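Local coordinates for virulent strain associated lipoprotein (Borreliella spielmanii A14S, PDB 6FZZ) that is an outer surface lipoprotein of the PFam54 family and may bind glutathione, as does its Borrelia burgdorferi counterpart, which is important in colonization of the mammalian host, at residues Tyr48-Leu51 with Ala52-Ser55; Leu92-Phe95 with Ser96-Ile100. All blocks are in the same frame, centred on the assembly; numbering follows the deposited sequence.

Contact 1: Tyr48-Leu51 with Ala52-Ser55; sequences YGIL and AFKS
The ring of F53 carries the methyl CG2 of I50 on one face, in a CH-pi contact; I50 lies just ahead of a short 3-10 turn and F53 inside it, in the loop between helix 15-41 and helix 71-83. CG2 sits 3.6 Å from the centroid of the F53 ring, and its direction is only 8° off the ring normal, so the methyl lies over the middle of the face. Two torsions produce this. CG2 of I50 stands anti to its own backbone N (chi1, measured to CG1, is -62°), while CG of F53 lies anti to the carbonyl carbon, which swings the ring back over the preceding residues. The other branch of I50 reaches the ring margin, with CD1 3.9 Å from CE2 of F53. Y81 of helix 71-83 touches both I50 and F53, and R77 and T80 of that helix also touch F53.

I50 is the centre of an inverse gamma turn, and the 3-10 turn follows directly. The N-H of F53 donates to O of I50 at 3.3 Å; the N-H...O angle is 155°, and the donor stands above the carbonyl plane. One residue on, N of K54 reaches O of L51 at 2.9 Å, again from above the plane. N of S55 then bonds to O of A52 at 2.9 Å, whereas it stays 4.0 Å from O of L51: i to i+3 pairing, not alpha geometry. On the exposed side, the extended chain of K54 slants across L51, and its NZ comes to 4.1 Å from CD2 of L51. The methyl of A52 is touched by V105 and F109 of helix 105-126. Its CB also lies 4.1 Å from CG2 of I50, the same methyl that rests on the phenyl ring.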
loop_
_atom_site.group_PDB
_atom_site.type_symbol
_atom_site.label_atom_id
_atom_site.label_comp_id
_atom_site.label_asym_id
_atom_site.label_seq_id
_atom_site.Cartn_x
_atom_site.Cartn_y
_atom_site.Cartn_z
ATOM N N TYR A 48 1.867 -2.605 -16.759
ATOM C CA TYR A 48 0.770 -1.606 -16.681
ATOM C C TYR A 48 1.243 -0.179 -16.898
ATOM O O TYR A 48 0.572 0.742 -16.435
ATOM C CB TYR A 48 -0.025 -1.710 -15.327
ATOM C CG TYR A 48 -0.576 -3.102 -14.987
ATOM C CD1 TYR A 48 -1.736 -3.609 -15.634
ATOM C CD2 TYR A 48 0.024 -3.924 -14.036
ATOM C CE1 TYR A 48 -2.232 -4.838 -15.354
ATOM C CE2 TYR A 48 -0.472 -5.195 -13.757
ATOM C CZ TYR A 48 -1.627 -5.633 -14.401
ATOM O OH TYR A 48 -2.143 -6.885 -14.147
ATOM N N GLY A 49 2.363 -0.038 -17.621
ATOM C CA GLY A 49 3.041 1.164 -17.987
ATOM C C GLY A 49 3.729 1.859 -16.790
ATOM O O GLY A 49 3.984 3.079 -16.830
ATOM N N ILE A 50 3.993 1.101 -15.725
ATOM C CA ILE A 50 4.648 1.644 -14.524
ATOM C C ILE A 50 6.129 1.633 -14.729
ATOM O O ILE A 50 6.861 0.712 -14.299
ATOM C CB ILE A 50 4.241 0.891 -13.234
ATOM C CG1 ILE A 50 2.732 1.059 -13.032
ATOM C CG2 ILE A 50 4.945 1.496 -12.030
ATOM C CD1 ILE A 50 2.108 0.103 -12.000
ATOM N N LEU A 51 6.587 2.640 -15.443
ATOM C CA LEU A 51 7.996 2.695 -15.826
ATOM C C LEU A 51 8.861 2.967 -14.590
ATOM O O LEU A 51 10.077 2.685 -14.608
ATOM C CB LEU A 51 8.251 3.773 -16.871
ATOM C CG LEU A 51 7.885 3.559 -18.367
ATOM C CD1 LEU A 51 8.385 4.776 -19.174
ATOM C CD2 LEU A 51 8.477 2.307 -18.992
ATOM N N ALA A 52 8.227 3.494 -13.528
ATOM C CA ALA A 52 8.884 3.744 -12.249
ATOM C C ALA A 52 9.622 2.546 -11.688
ATOM O O ALA A 52 10.703 2.697 -11.009
ATOM C CB ALA A 52 7.862 4.286 -11.274
ATOM N N PHE A 53 9.085 1.344 -11.963
ATOM C CA PHE A 53 9.740 0.111 -11.519
ATOM C C PHE A 53 11.195 0.014 -11.986
ATOM O O PHE A 53 12.066 -0.493 -11.260
ATOM C CB PHE A 53 8.954 -1.123 -11.970
ATOM C CG PHE A 53 7.612 -1.280 -11.306
ATOM C CD1 PHE A 53 7.413 -0.920 -9.962
ATOM C CD2 PHE A 53 6.577 -1.868 -12.003
ATOM C CE1 PHE A 53 6.181 -1.094 -9.351
ATOM C CE2 PHE A 53 5.340 -2.079 -11.402
ATOM C CZ PHE A 53 5.137 -1.693 -10.079
ATOM N N LYS A 54 11.451 0.498 -13.191
ATOM C CA LYS A 54 12.803 0.389 -13.783
ATOM C C LYS A 54 13.777 1.338 -13.108
ATOM O O LYS A 54 14.956 1.143 -13.232
ATOM C CB LYS A 54 12.791 0.678 -15.285
ATOM C CG LYS A 54 12.101 -0.386 -16.070
ATOM C CD LYS A 54 11.961 0.012 -17.519
ATOM C CE LYS A 54 11.083 -0.979 -18.272
ATOM N NZ LYS A 54 11.111 -0.682 -19.736
ATOM N N SER A 55 13.305 2.307 -12.343
ATOM C CA SER A 55 14.211 3.207 -11.693
ATOM C C SER A 55 14.358 2.947 -10.182
ATOM O O SER A 55 14.920 3.742 -9.440
ATOM C CB SER A 55 13.809 4.655 -12.042
ATOM O OG SER A 55 13.155 5.162 -10.943
#

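Contact 2: Leu92-Phe95 with Ser96-Ile100; sequences LKRF and SEIII
S96 lies in the middle of the alpha-helix 89-102 and donates its N-H to O of L92 at 3.1 Å, the first of four successive i to i+4 backbone bonds. Its OG is probably hydrogen-bonded to N of A52 in the neighbouring loop.

E97 continues the pattern with a nearly straight bond to O of K93 (N-H...O 174°), and its extended side chain runs back along the helix surface to two basic residues. OE1 lies 3.0 Å from NH2 of R94 in a salt bridge. The oxygen sits over a face of the guanidinium, well out of its plane, so no N-H points at it and the attraction is one of charge alone. The guanidinium and carboxylate planes are 87° apart. Bends in the R94 chain at chi2 (47°) and again at chi3 bring the guanidinium to OE1. OE2 instead rests against the aliphatic part of K93, 3.3 Å from its CD.

I98 bonds to O of R94 and places CD1 3.8 Å from CD of R94; L166 and Y169 of helix 138-170 touch both residues.

I99 faces the interior, where I108 of helix 105-126 meets both it and F95. Its CG1, anti to the carbonyl carbon, is turned back over one face of the F95 ring, offset toward the rim, in a CH-pi contact: CG1 is 4.0 Å from the ring centroid.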
loop_
_atom_site.group_PDB
_atom_site.type_symbol
_atom_site.label_atom_id
_atom_site.label_comp_id
_atom_site.label_asym_id
_atom_site.label_seq_id
_atom_site.Cartn_x
_atom_site.Cartn_y
_atom_site.Cartn_z
ATOM N N LEU A 92 -2.681 4.141 -13.519
ATOM C CA LEU A 92 -1.378 3.591 -13.127
ATOM C C LEU A 92 -0.226 4.212 -13.915
ATOM O O LEU A 92 0.803 4.603 -13.345
ATOM C CB LEU A 92 -1.349 2.050 -13.287
ATOM C CG LEU A 92 -2.219 1.248 -12.325
ATOM C CD1 LEU A 92 -2.230 -0.239 -12.649
ATOM C CD2 LEU A 92 -1.777 1.443 -10.899
ATOM N N LYS A 93 -0.373 4.286 -15.242
ATOM C CA LYS A 93 0.717 4.782 -16.083
ATOM C C LYS A 93 0.876 6.284 -15.801
ATOM O O LYS A 93 1.958 6.798 -15.718
ATOM C CB LYS A 93 0.401 4.534 -17.593
ATOM C CG LYS A 93 1.359 5.307 -18.520
ATOM C CD LYS A 93 0.814 5.554 -19.928
ATOM C CE LYS A 93 0.159 4.326 -20.534
ATOM N NZ LYS A 93 0.014 4.465 -22.015
ATOM N N ARG A 94 -0.223 6.992 -15.670
ATOM C CA ARG A 94 -0.159 8.419 -15.411
ATOM C C ARG A 94 0.441 8.709 -14.037
ATOM O O ARG A 94 1.226 9.613 -13.910
ATOM C CB ARG A 94 -1.555 9.023 -15.524
ATOM C CG ARG A 94 -1.706 10.469 -15.117
ATOM C CD ARG A 94 -0.677 11.452 -15.651
ATOM N NE ARG A 94 -0.576 11.485 -17.108
ATOM C CZ ARG A 94 0.214 12.325 -17.779
ATOM N NH1 ARG A 94 0.973 13.202 -17.128
ATOM N NH2 ARG A 94 0.246 12.290 -19.105
ATOM N N PHE A 95 0.054 7.946 -13.015
ATOM C CA PHE A 95 0.682 8.097 -11.724
ATOM C C PHE A 95 2.201 7.980 -11.826
ATOM O O PHE A 95 2.961 8.780 -11.275
ATOM C CB PHE A 95 0.150 7.048 -10.736
ATOM C CG PHE A 95 0.678 7.215 -9.327
ATOM C CD1 PHE A 95 0.209 8.239 -8.504
ATOM C CD2 PHE A 95 1.649 6.348 -8.829
ATOM C CE1 PHE A 95 0.734 8.373 -7.210
ATOM C CE2 PHE A 95 2.140 6.482 -7.543
ATOM C CZ PHE A 95 1.662 7.460 -6.740
ATOM N N SER A 96 2.646 6.938 -12.513
ATOM C CA SER A 96 4.081 6.711 -12.660
ATOM C C SER A 96 4.764 7.901 -13.348
ATOM O O SER A 96 5.838 8.366 -12.922
ATOM C CB SER A 96 4.291 5.383 -13.409
ATOM O OG SER A 96 5.608 5.172 -13.791
ATOM N N GLU A 97 4.177 8.335 -14.472
ATOM C CA GLU A 97 4.622 9.520 -15.192
ATOM C C GLU A 97 4.776 10.739 -14.285
ATOM O O GLU A 97 5.856 11.402 -14.319
ATOM C CB GLU A 97 3.660 9.834 -16.370
ATOM C CG GLU A 97 3.706 8.720 -17.405
ATOM C CD GLU A 97 2.679 8.917 -18.538
ATOM O OE1 GLU A 97 1.759 9.757 -18.383
ATOM O OE2 GLU A 97 2.780 8.206 -19.567
ATOM N N ILE A 98 3.776 11.000 -13.430
ATOM C CA ILE A 98 3.794 12.179 -12.563
ATOM C C ILE A 98 4.923 12.094 -11.532
ATOM O O ILE A 98 5.636 13.046 -11.328
ATOM C CB ILE A 98 2.476 12.381 -11.792
ATOM C CG1 ILE A 98 1.353 12.785 -12.730
ATOM C CG2 ILE A 98 2.593 13.462 -10.742
ATOM C CD1 ILE A 98 0.020 12.480 -12.101
ATOM N N ILE A 99 5.084 10.930 -10.888
ATOM C CA ILE A 99 6.165 10.743 -9.944
ATOM C C ILE A 99 7.598 10.817 -10.562
ATOM O O ILE A 99 8.499 11.412 -9.988
ATOM C CB ILE A 99 5.956 9.431 -9.141
ATOM C CG1 ILE A 99 4.540 9.405 -8.551
ATOM C CG2 ILE A 99 7.031 9.274 -8.073
ATOM C CD1 ILE A 99 4.211 10.558 -7.570
ATOM N N ILE A 100 7.786 10.210 -11.731
ATOM C CA ILE A 100 9.006 10.369 -12.518
ATOM C C ILE A 100 9.298 11.829 -12.854
ATOM O O ILE A 100 10.420 12.303 -12.647
ATOM C CB ILE A 100 8.947 9.519 -13.801
ATOM C CG1 ILE A 100 9.018 8.027 -13.450
ATOM C CG2 ILE A 100 10.032 9.921 -14.811
ATOM C CD1 ILE A 100 8.631 7.116 -14.613
#

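Contact 1 and contact 2 lie in series along the chain, with centres 8 Å apart, and they touch directly. The main polar tie is a probable hydrogen bond from A52 N to S96 OG at 3.1 Å, which lets a helix side chain meet the amide of an early residue of the 3-10 turn. Beside it, CB of Y48 packs 3.8 Å from CD1 of L92, and L51 touches I100, so contacts run from one end of segment 92-100 to the other. Helix 105-126 serves both, touching A52 in contact 1 and F95 and I99 in contact 2. These contacts join the 48-55 loop to helix 89-102 in a chain that is mostly helix and has no strand.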